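Local coordinates for protein lectin (Pleurotus ostreatus, PDB 6LI7) that binds N-acetylgalactosamine through a bound calcium ion, as a glycosylated and probably secreted mushroom lectin, at residues A[250-255]-A[283-288]; A[254-259]-A[308-313]; A[262-267]-A[295-300]. All coordinates share one frame; numbering follows the deposited sequence.

Contact 1 of 3, residues A[250-255]-A[283-288]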
loop_
_atom_site.group_PDB
_atom_site.type_symbol
_atom_site.label_atom_id
_atom_site.label_comp_id
_atom_site.label_asym_id
_atom_site.label_seq_id
_atom_site.Cartn_x
_atom_site.Cartn_y
_atom_site.Cartn_z
ATOM N N VAL A 250 11.371 0.743 -6.137
ATOM C CA VAL A 250 11.905 0.109 -4.895
ATOM C C VAL A 250 11.108 -1.154 -4.551
ATOM O O VAL A 250 11.694 -2.249 -4.567
ATOM C CB VAL A 250 11.910 1.159 -3.776
ATOM C CG1 VAL A 250 12.461 0.585 -2.476
ATOM C CG2 VAL A 250 12.651 2.415 -4.159
ATOM N N CYS A 251 9.816 -1.026 -4.203
ATOM C CA CYS A 251 8.961 -2.163 -3.736
ATOM C C CYS A 251 7.657 -2.114 -4.542
ATOM O O CYS A 251 7.208 -0.999 -4.918
ATOM C CB CYS A 251 8.626 -2.106 -2.225
ATOM S SG CYS A 251 10.112 -2.206 -1.150
ATOM N N ALA A 252 7.051 -3.270 -4.722
ATOM C CA ALA A 252 5.673 -3.408 -5.232
ATOM C C ALA A 252 4.843 -4.178 -4.212
ATOM O O ALA A 252 5.402 -5.072 -3.523
ATOM C CB ALA A 252 5.679 -4.138 -6.534
ATOM N N THR A 253 3.563 -3.812 -4.124
ATOM C CA THR A 253 2.524 -4.620 -3.465
ATOM C C THR A 253 1.570 -5.052 -4.554
ATOM O O THR A 253 1.129 -4.184 -5.352
ATOM C CB THR A 253 1.752 -3.817 -2.407
ATOM O OG1 THR A 253 2.747 -3.198 -1.601
ATOM C CG2 THR A 253 0.859 -4.676 -1.520
ATOM N N VAL A 254 1.222 -6.313 -4.559
ATOM C CA VAL A 254 0.349 -6.874 -5.617
ATOM C C VAL A 254 -0.858 -7.502 -4.936
ATOM O O VAL A 254 -0.669 -8.237 -3.958
ATOM C CB VAL A 254 1.092 -7.932 -6.447
ATOM C CG1 VAL A 254 0.198 -8.509 -7.534
ATOM C CG2 VAL A 254 2.370 -7.353 -7.014
ATOM N N LEU A 255 -2.029 -7.164 -5.424
ATOM C CA LEU A 255 -3.295 -7.789 -5.004
ATOM C C LEU A 255 -3.857 -8.493 -6.234
ATOM O O LEU A 255 -4.018 -7.825 -7.270
ATOM C CB LEU A 255 -4.238 -6.712 -4.477
ATOM C CG LEU A 255 -5.599 -7.276 -4.048
ATOM C CD1 LEU A 255 -5.446 -8.229 -2.873
ATOM C CD2 LEU A 255 -6.564 -6.143 -3.721
ATOM N N TYR A 283 0.797 -9.767 -2.164
ATOM C CA TYR A 283 2.242 -10.076 -2.118
ATOM C C TYR A 283 3.045 -8.786 -2.033
ATOM O O TYR A 283 2.597 -7.720 -2.510
ATOM C CB TYR A 283 2.662 -10.885 -3.343
ATOM C CG TYR A 283 1.908 -12.167 -3.579
ATOM C CD1 TYR A 283 2.311 -13.352 -3.006
ATOM C CD2 TYR A 283 0.803 -12.200 -4.412
ATOM C CE1 TYR A 283 1.603 -14.529 -3.211
ATOM C CE2 TYR A 283 0.107 -13.370 -4.661
ATOM C CZ TYR A 283 0.495 -14.539 -4.037
ATOM O OH TYR A 283 -0.175 -15.689 -4.309
ATOM N N THR A 284 4.217 -8.894 -1.417
ATOM C CA THR A 284 5.224 -7.825 -1.349
ATOM C C THR A 284 6.397 -8.283 -2.214
ATOM O O THR A 284 6.792 -9.449 -2.110
ATOM C CB THR A 284 5.666 -7.569 0.096
ATOM O OG1 THR A 284 4.541 -6.965 0.724
ATOM C CG2 THR A 284 6.831 -6.600 0.212
ATOM N N ILE A 285 6.867 -7.399 -3.082
ATOM C CA ILE A 285 8.100 -7.601 -3.901
ATOM C C ILE A 285 9.082 -6.537 -3.430
ATOM O O ILE A 285 8.954 -5.357 -3.734
ATOM C CB ILE A 285 7.755 -7.551 -5.405
ATOM C CG1 ILE A 285 6.710 -8.630 -5.715
ATOM C CG2 ILE A 285 9.033 -7.746 -6.248
ATOM C CD1 ILE A 285 5.912 -8.250 -6.856
ATOM N N PRO A 286 9.971 -6.884 -2.492
ATOM C CA PRO A 286 10.828 -5.894 -1.847
ATOM C C PRO A 286 12.118 -5.635 -2.653
ATOM O O PRO A 286 12.897 -4.755 -2.294
ATOM C CB PRO A 286 11.164 -6.639 -0.564
ATOM C CG PRO A 286 11.345 -8.063 -1.042
ATOM C CD PRO A 286 10.229 -8.255 -2.042
ATOM N N ASN A 287 12.332 -6.400 -3.733
ATOM C CA ASN A 287 13.615 -6.361 -4.493
ATOM C C ASN A 287 13.353 -6.026 -5.970
ATOM O O ASN A 287 13.852 -6.772 -6.812
ATOM C CB ASN A 287 14.327 -7.714 -4.398
ATOM C CG ASN A 287 13.469 -8.878 -4.879
ATOM O OD1 ASN A 287 12.234 -8.779 -4.962
ATOM N ND2 ASN A 287 14.098 -10.031 -5.088
ATOM N N LEU A 288 12.547 -5.017 -6.288
ATOM C CA LEU A 288 12.283 -4.687 -7.718
ATOM C C LEU A 288 13.614 -4.341 -8.422
ATOM O O LEU A 288 14.505 -3.747 -7.801
ATOM C CB LEU A 288 11.348 -3.492 -7.839
ATOM C CG LEU A 288 9.879 -3.738 -7.490
ATOM C CD1 LEU A 288 9.147 -2.406 -7.588
ATOM C CD2 LEU A 288 9.258 -4.760 -8.419
HETATM O O HOH W 1 14.002 -2.755 -3.424
#
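Backbone bonds join A252 and V254 of strand 250-255 to I285 and Y283 of the antiparallel segment 283-288. A252 and I285 form one hydrogen-bonded pair, with I285 N to A252 O at 2.8 Å and almost straight (175°), and V254 and Y283 form the next. Between them lies the non-hydrogen-bonded pair T253 and T284. From P286 on, segment 283-288 leaves the strand, and the pairing continues loosely: L288 N makes a weak bond of 3.4 Å to V250 O, while one water donates to both V250 O and P286 O.

The apolar contacts gather on the face of A252, V254, I285 and Y283. With CG1 beside its backbone N (chi1 -58°), I285 carries CD1 across to V254 CG2 at 3.7 Å and to A252 CB. Both methyls of L288 meet A252 CB, CD1 at 4.0 Å, and CD1 also rests on the C251 backbone.

C251 SG passes P286 CA at 3.8 Å and is disulfide-bonded to C89. Strand 307-316 flanks strand 249-259 on its other edge, S43 is joined to T284 by a backbone hydrogen bond, and L264 and V266 of strand 261-266 pack against V254, Y283 and I285.

Contact 2 of 3, residues A[254-259]-A[308-313]. With CA (calcium ion), chain E; NGA (2-acetamido-2-deoxy-beta-D-galactopyranose), chain I.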
loop_
_atom_site.group_PDB
_atom_site.type_symbol
_atom_site.label_atom_id
_atom_site.label_comp_id
_atom_site.label_asym_id
_atom_site.label_seq_id
_atom_site.Cartn_x
_atom_site.Cartn_y
_atom_site.Cartn_z
ATOM N N VAL A 254 1.222 -6.313 -4.559
ATOM C CA VAL A 254 0.349 -6.874 -5.617
ATOM C C VAL A 254 -0.858 -7.502 -4.936
ATOM O O VAL A 254 -0.669 -8.237 -3.958
ATOM C CB VAL A 254 1.092 -7.932 -6.447
ATOM C CG1 VAL A 254 0.198 -8.509 -7.534
ATOM C CG2 VAL A 254 2.370 -7.353 -7.014
ATOM N N LEU A 255 -2.029 -7.164 -5.424
ATOM C CA LEU A 255 -3.295 -7.789 -5.004
ATOM C C LEU A 255 -3.857 -8.493 -6.234
ATOM O O LEU A 255 -4.018 -7.825 -7.270
ATOM C CB LEU A 255 -4.238 -6.712 -4.477
ATOM C CG LEU A 255 -5.599 -7.276 -4.048
ATOM C CD1 LEU A 255 -5.446 -8.229 -2.873
ATOM C CD2 LEU A 255 -6.564 -6.143 -3.721
ATOM N N ILE A 256 -4.175 -9.778 -6.131
ATOM C CA ILE A 256 -4.595 -10.553 -7.311
ATOM C C ILE A 256 -5.601 -11.647 -6.941
ATOM O O ILE A 256 -5.505 -12.270 -5.891
ATOM C CB ILE A 256 -3.339 -11.120 -7.992
ATOM C CG1 ILE A 256 -3.671 -11.950 -9.234
ATOM C CG2 ILE A 256 -2.483 -11.869 -6.988
ATOM C CD1 ILE A 256 -2.456 -12.198 -10.152
ATOM N N ALA A 257 -6.465 -11.947 -7.887
ATOM C CA ALA A 257 -7.415 -13.072 -7.799
ATOM C C ALA A 257 -7.686 -13.553 -9.225
ATOM O O ALA A 257 -7.657 -12.734 -10.184
ATOM C CB ALA A 257 -8.714 -12.597 -7.117
ATOM N N ALA A 258 -8.067 -14.810 -9.371
ATOM C CA ALA A 258 -8.443 -15.325 -10.696
ATOM C C ALA A 258 -9.573 -16.362 -10.594
ATOM O O ALA A 258 -9.554 -17.200 -9.708
ATOM C CB ALA A 258 -7.218 -15.917 -11.365
ATOM N N ASP A 259 -10.424 -16.355 -11.607
ATOM C CA ASP A 259 -11.382 -17.429 -11.903
ATOM C C ASP A 259 -10.822 -18.359 -12.998
ATOM O O ASP A 259 -10.771 -17.873 -14.122
ATOM C CB ASP A 259 -12.712 -16.847 -12.348
ATOM C CG ASP A 259 -13.760 -17.908 -12.661
ATOM O OD1 ASP A 259 -13.388 -19.102 -12.758
ATOM O OD2 ASP A 259 -14.937 -17.527 -12.739
ATOM N N VAL A 308 -9.016 -12.665 -14.729
ATOM C CA VAL A 308 -7.977 -12.377 -13.726
ATOM C C VAL A 308 -8.038 -10.877 -13.449
ATOM O O VAL A 308 -8.380 -10.095 -14.326
ATOM C CB VAL A 308 -6.605 -12.920 -14.161
ATOM C CG1 VAL A 308 -6.119 -12.274 -15.450
ATOM C CG2 VAL A 308 -5.604 -12.739 -13.053
ATOM N N ILE A 309 -7.817 -10.515 -12.192
ATOM C CA ILE A 309 -7.914 -9.103 -11.766
ATOM C C ILE A 309 -6.762 -8.826 -10.825
ATOM O O ILE A 309 -6.441 -9.679 -10.012
ATOM C CB ILE A 309 -9.283 -8.769 -11.132
ATOM C CG1 ILE A 309 -9.417 -7.261 -10.907
ATOM C CG2 ILE A 309 -9.520 -9.576 -9.854
ATOM C CD1 ILE A 309 -10.833 -6.835 -10.535
ATOM N N ALA A 310 -6.146 -7.659 -10.977
ATOM C CA ALA A 310 -5.022 -7.296 -10.083
ATOM C C ALA A 310 -4.876 -5.797 -9.965
ATOM O O ALA A 310 -5.281 -5.062 -10.879
ATOM C CB ALA A 310 -3.724 -7.940 -10.505
ATOM N N THR A 311 -4.310 -5.389 -8.831
ATOM C CA THR A 311 -3.860 -4.005 -8.569
ATOM C C THR A 311 -2.430 -4.094 -8.108
ATOM O O THR A 311 -2.159 -4.938 -7.270
ATOM C CB THR A 311 -4.762 -3.315 -7.537
ATOM O OG1 THR A 311 -6.110 -3.437 -8.007
ATOM C CG2 THR A 311 -4.441 -1.846 -7.359
ATOM N N ILE A 312 -1.578 -3.209 -8.613
ATOM C CA ILE A 312 -0.127 -3.201 -8.281
ATOM C C ILE A 312 0.239 -1.789 -7.903
ATOM O O ILE A 312 -0.097 -0.887 -8.651
ATOM C CB ILE A 312 0.748 -3.691 -9.437
ATOM C CG1 ILE A 312 0.332 -5.107 -9.820
ATOM C CG2 ILE A 312 2.214 -3.628 -9.047
ATOM C CD1 ILE A 312 0.843 -5.546 -11.166
ATOM N N LEU A 313 0.849 -1.609 -6.746
ATOM C CA LEU A 313 1.373 -0.273 -6.400
ATOM C C LEU A 313 2.900 -0.397 -6.362
ATOM O O LEU A 313 3.424 -1.294 -5.634
ATOM C CB LEU A 313 0.811 0.208 -5.054
ATOM C CG LEU A 313 1.042 1.706 -4.870
ATOM C CD1 LEU A 313 0.016 2.411 -4.001
ATOM C CD2 LEU A 313 2.383 1.891 -4.271
HETATM CA CA CA E . -14.254 -20.622 -14.320
HETATM C C1 NGA I . -18.762 -21.758 -11.899
HETATM C C2 NGA I . -17.460 -22.287 -12.564
HETATM C C3 NGA I . -16.270 -21.634 -11.836
HETATM C C4 NGA I . -16.497 -20.119 -11.851
HETATM C C5 NGA I . -17.940 -19.680 -11.456
HETATM C C6 NGA I . -18.081 -18.176 -11.544
HETATM C C7 NGA I . -17.652 -24.454 -13.739
HETATM C C8 NGA I . -17.478 -25.943 -13.579
HETATM N N2 NGA I . -17.422 -23.769 -12.612
HETATM O O1 NGA I . -19.886 -22.411 -12.376
HETATM O O3 NGA I . -14.969 -21.892 -12.486
HETATM O O4 NGA I . -16.180 -19.661 -13.223
HETATM O O5 NGA I . -18.897 -20.375 -12.325
HETATM O O6 NGA I . -19.330 -17.721 -11.137
HETATM O O7 NGA I . -17.999 -23.976 -14.848
#
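Strands 254-259 and 308-313 run almost exactly antiparallel (179°), joined by paired backbone bonds between L255 and T311 and between A257 and I309, with L255 N to T311 O at 2.9 Å. I256 and A310 form the non-hydrogen-bonded pair between these two: A310 CB sits 3.3 Å from L255 O and meets I256 CB at 4.1 Å.

On the face of V254, I256 and A258, V308 has CG1 between its backbone N and carbonyl carbon (chi1 62°), which leaves CG2 anti to N, against A258 CB at 3.9 Å and near A257 O. At the far end of the same face V254 and I312 lie side by side, both valine methyls reaching I312 CG1. I256, I312 and V308 then pack on I297 and F295 of strand 293-301. The other face carries A257 CB against I309 CG2 at 4.2 Å, while T311 OG1 is held by S218 and P214.

D259, where the strand ends, has CG anti to the backbone N (chi1 -179°) and directs its carboxylate to the calcium site. Its OD1 binds the calcium ion at 2.4 Å, and OD2 lies 2.5 Å from O4 of the N-acetylgalactosamine and accepts a hydrogen bond from W364 NE1. The sugar's O3 and O4 both ligate the metal, joined by D260, N301, G303 and P305; vicinal sugar hydroxyls coordinate calcium directly in this way in C-type lectins.

Contact 3 of 3, residues A[262-267]-A[295-300]. With NAG (2-acetamido-2-deoxy-beta-D-glucopyranose), chain D.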
loop_
_atom_site.group_PDB
_atom_site.type_symbol
_atom_site.label_atom_id
_atom_site.label_comp_id
_atom_site.label_asym_id
_atom_site.label_seq_id
_atom_site.Cartn_x
_atom_site.Cartn_y
_atom_site.Cartn_z
ATOM N N TYR A 262 -4.304 -18.977 -10.648
ATOM C CA TYR A 262 -3.241 -18.193 -11.322
ATOM C C TYR A 262 -1.914 -18.632 -10.715
ATOM O O TYR A 262 -1.891 -19.169 -9.577
ATOM C CB TYR A 262 -3.411 -16.659 -11.217
ATOM C CG TYR A 262 -3.188 -16.172 -9.811
ATOM C CD1 TYR A 262 -4.202 -16.246 -8.859
ATOM C CD2 TYR A 262 -1.916 -15.849 -9.381
ATOM C CE1 TYR A 262 -3.962 -15.916 -7.525
ATOM C CE2 TYR A 262 -1.647 -15.575 -8.054
ATOM C CZ TYR A 262 -2.676 -15.586 -7.121
ATOM O OH TYR A 262 -2.365 -15.317 -5.823
ATOM N N THR A 263 -0.849 -18.325 -11.450
ATOM C CA THR A 263 0.525 -18.225 -10.923
ATOM C C THR A 263 1.115 -16.911 -11.406
ATOM O O THR A 263 0.936 -16.568 -12.632
ATOM C CB THR A 263 1.413 -19.372 -11.411
ATOM O OG1 THR A 263 0.750 -20.586 -11.079
ATOM C CG2 THR A 263 2.792 -19.342 -10.778
ATOM N N LEU A 264 1.786 -16.222 -10.492
ATOM C CA LEU A 264 2.234 -14.842 -10.718
ATOM C C LEU A 264 3.759 -14.877 -10.719
ATOM O O LEU A 264 4.299 -15.502 -9.799
ATOM C CB LEU A 264 1.747 -13.969 -9.572
ATOM C CG LEU A 264 2.290 -12.548 -9.532
ATOM C CD1 LEU A 264 1.857 -11.743 -10.741
ATOM C CD2 LEU A 264 1.820 -11.864 -8.259
ATOM N N TYR A 265 4.356 -14.114 -11.631
ATOM C CA TYR A 265 5.827 -14.009 -11.869
ATOM C C TYR A 265 6.198 -12.548 -11.956
ATOM O O TYR A 265 5.442 -11.784 -12.519
ATOM C CB TYR A 265 6.208 -14.677 -13.193
ATOM C CG TYR A 265 5.870 -16.140 -13.233
ATOM C CD1 TYR A 265 4.636 -16.578 -13.696
ATOM C CD2 TYR A 265 6.789 -17.075 -12.799
ATOM C CE1 TYR A 265 4.332 -17.926 -13.696
ATOM C CE2 TYR A 265 6.501 -18.422 -12.796
ATOM C CZ TYR A 265 5.278 -18.839 -13.271
ATOM O OH TYR A 265 4.998 -20.157 -13.202
ATOM N N VAL A 266 7.338 -12.174 -11.400
ATOM C CA VAL A 266 7.901 -10.801 -11.559
ATOM C C VAL A 266 9.351 -10.976 -12.042
ATOM O O VAL A 266 10.076 -11.761 -11.410
ATOM C CB VAL A 266 7.875 -10.024 -10.231
ATOM C CG1 VAL A 266 8.387 -8.620 -10.421
ATOM C CG2 VAL A 266 6.471 -9.983 -9.649
ATOM N N ASN A 267 9.706 -10.344 -13.153
ATOM C CA ASN A 267 11.023 -10.504 -13.828
ATOM C C ASN A 267 11.376 -11.975 -13.938
ATOM O O ASN A 267 12.478 -12.281 -13.647
ATOM C CB ASN A 267 12.060 -9.720 -13.039
ATOM C CG ASN A 267 11.654 -8.259 -13.015
ATOM O OD1 ASN A 267 11.033 -7.781 -13.984
ATOM N ND2 ASN A 267 11.928 -7.559 -11.915
ATOM N N PHE A 295 5.495 -8.067 -14.951
ATOM C CA PHE A 295 4.541 -8.932 -14.220
ATOM C C PHE A 295 3.931 -9.858 -15.263
ATOM O O PHE A 295 3.415 -9.403 -16.310
ATOM C CB PHE A 295 3.528 -8.065 -13.483
ATOM C CG PHE A 295 4.150 -7.048 -12.566
ATOM C CD1 PHE A 295 4.513 -5.791 -13.028
ATOM C CD2 PHE A 295 4.357 -7.335 -11.228
ATOM C CE1 PHE A 295 5.101 -4.851 -12.185
ATOM C CE2 PHE A 295 4.938 -6.396 -10.387
ATOM C CZ PHE A 295 5.315 -5.160 -10.858
ATOM N N ALA A 296 3.963 -11.136 -14.962
ATOM C CA ALA A 296 3.386 -12.155 -15.849
ATOM C C ALA A 296 2.517 -13.125 -15.028
ATOM O O ALA A 296 2.854 -13.470 -13.893
ATOM C CB ALA A 296 4.511 -12.850 -16.610
ATOM N N ILE A 297 1.403 -13.531 -15.629
ATOM C CA ILE A 297 0.384 -14.376 -14.981
ATOM C C ILE A 297 0.066 -15.506 -15.940
ATOM O O ILE A 297 -0.302 -15.232 -17.107
ATOM C CB ILE A 297 -0.888 -13.566 -14.686
ATOM C CG1 ILE A 297 -0.618 -12.324 -13.850
ATOM C CG2 ILE A 297 -1.883 -14.478 -14.022
ATOM C CD1 ILE A 297 -1.768 -11.359 -13.802
ATOM N N ASN A 298 0.136 -16.713 -15.425
ATOM C CA ASN A 298 -0.518 -17.884 -16.024
ATOM C C ASN A 298 -1.830 -18.105 -15.256
ATOM O O ASN A 298 -1.759 -18.553 -14.107
ATOM C CB ASN A 298 0.404 -19.105 -15.919
ATOM C CG ASN A 298 -0.287 -20.381 -16.353
ATOM O OD1 ASN A 298 -1.408 -20.361 -16.896
ATOM N ND2 ASN A 298 0.390 -21.491 -16.134
ATOM N N ALA A 299 -2.964 -17.814 -15.876
ATOM C CA ALA A 299 -4.314 -17.991 -15.265
ATOM C C ALA A 299 -5.033 -19.121 -15.992
ATOM O O ALA A 299 -4.946 -19.165 -17.218
ATOM C CB ALA A 299 -5.127 -16.714 -15.313
ATOM N N THR A 300 -5.730 -19.981 -15.246
ATOM C CA THR A 300 -6.368 -21.192 -15.800
ATOM C C THR A 300 -7.877 -21.137 -15.541
ATOM O O THR A 300 -8.257 -20.929 -14.396
ATOM C CB THR A 300 -5.684 -22.431 -15.211
ATOM O OG1 THR A 300 -4.270 -22.402 -15.475
ATOM C CG2 THR A 300 -6.274 -23.719 -15.749
HETATM C C1 NAG D . -0.106 -22.805 -16.433
HETATM C C2 NAG D . 0.976 -23.893 -16.595
HETATM C C3 NAG D . 0.269 -25.188 -16.981
HETATM C C4 NAG D . -0.405 -25.629 -15.680
HETATM C C5 NAG D . -1.399 -24.517 -15.343
HETATM C C6 NAG D . -2.138 -24.726 -14.045
HETATM C C7 NAG D . 2.202 -23.214 -18.527
HETATM C C8 NAG D . 3.508 -22.682 -19.030
HETATM N N2 NAG D . 2.199 -23.504 -17.295
HETATM O O3 NAG D . 1.197 -26.165 -17.403
HETATM O O4 NAG D . -0.927 -26.982 -15.756
HETATM O O5 NAG D . -0.733 -23.251 -15.210
HETATM O O6 NAG D . -1.195 -24.623 -13.017
HETATM O O7 NAG D . 1.139 -23.411 -19.065
#
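V266 and F295 lie side by side where segments 262-267 and 295-300 meet at one end, the valine CG2 touching ring atom CD2 at 3.7 Å. Next along this face L264 CD1 crosses to I297 CG1 at 4.0 Å. The isoleucine turns its other branch, CG2, to Y262 CB at 3.9 Å. On the opposite face Y265 brings its ring beside the partner strand: CD1 meets A296 O at the ring edge, in the ring plane, at 3.6 Å, and the same carbonyl accepts the hydrogen bond from Y265 N.

These positions are set by antiparallel backbone bonds in two pairs, T263 with N298 and Y265 with A296; A296 N to Y265 O is the straighter bond of its pair (171°). Farther out, the Y262 hydroxyl bonds to D281 and Y283, and the Y265 ring meets that of F340 nearly at right angles. Y262, L264, V266 and I297 pack on V254, I256, I285 and Y283, while N298 on the other face carries sugar.

N298 holds its amide anti to the backbone N (chi1 172°), placing ND2 in a 1.4 Å covalent bond to C1 of N-acetylglucosamine, whose C6 passes 3.5 Å from T300 OG1. With T300 two residues on, N298 forms the Asn-X-Thr sequon of an N-glycosylation site displayed on a beta-sheet.

From the N terminus, strand 249-259 enters both contact 1 and contact 2, which share V254 and L255 and place it between strands 281-285 and 307-316 in one sheet. Contact 1 closes a 27-residue loop between its segments. Contact 2 closes a longer one of 48 residues, inside which contact 3 is wholly nested, itself closing a loop of 27 residues between 267 and 295. Contacts 1 and 3 instead cross, because their segments alternate along the chain. Contact 3 lies in the facing sheet, and the two sheets form a beta-sandwich: I285 CD1 packs on V266 CG2, I256 CD1 on I297 CD1, and I312 CD1 on F295 CG.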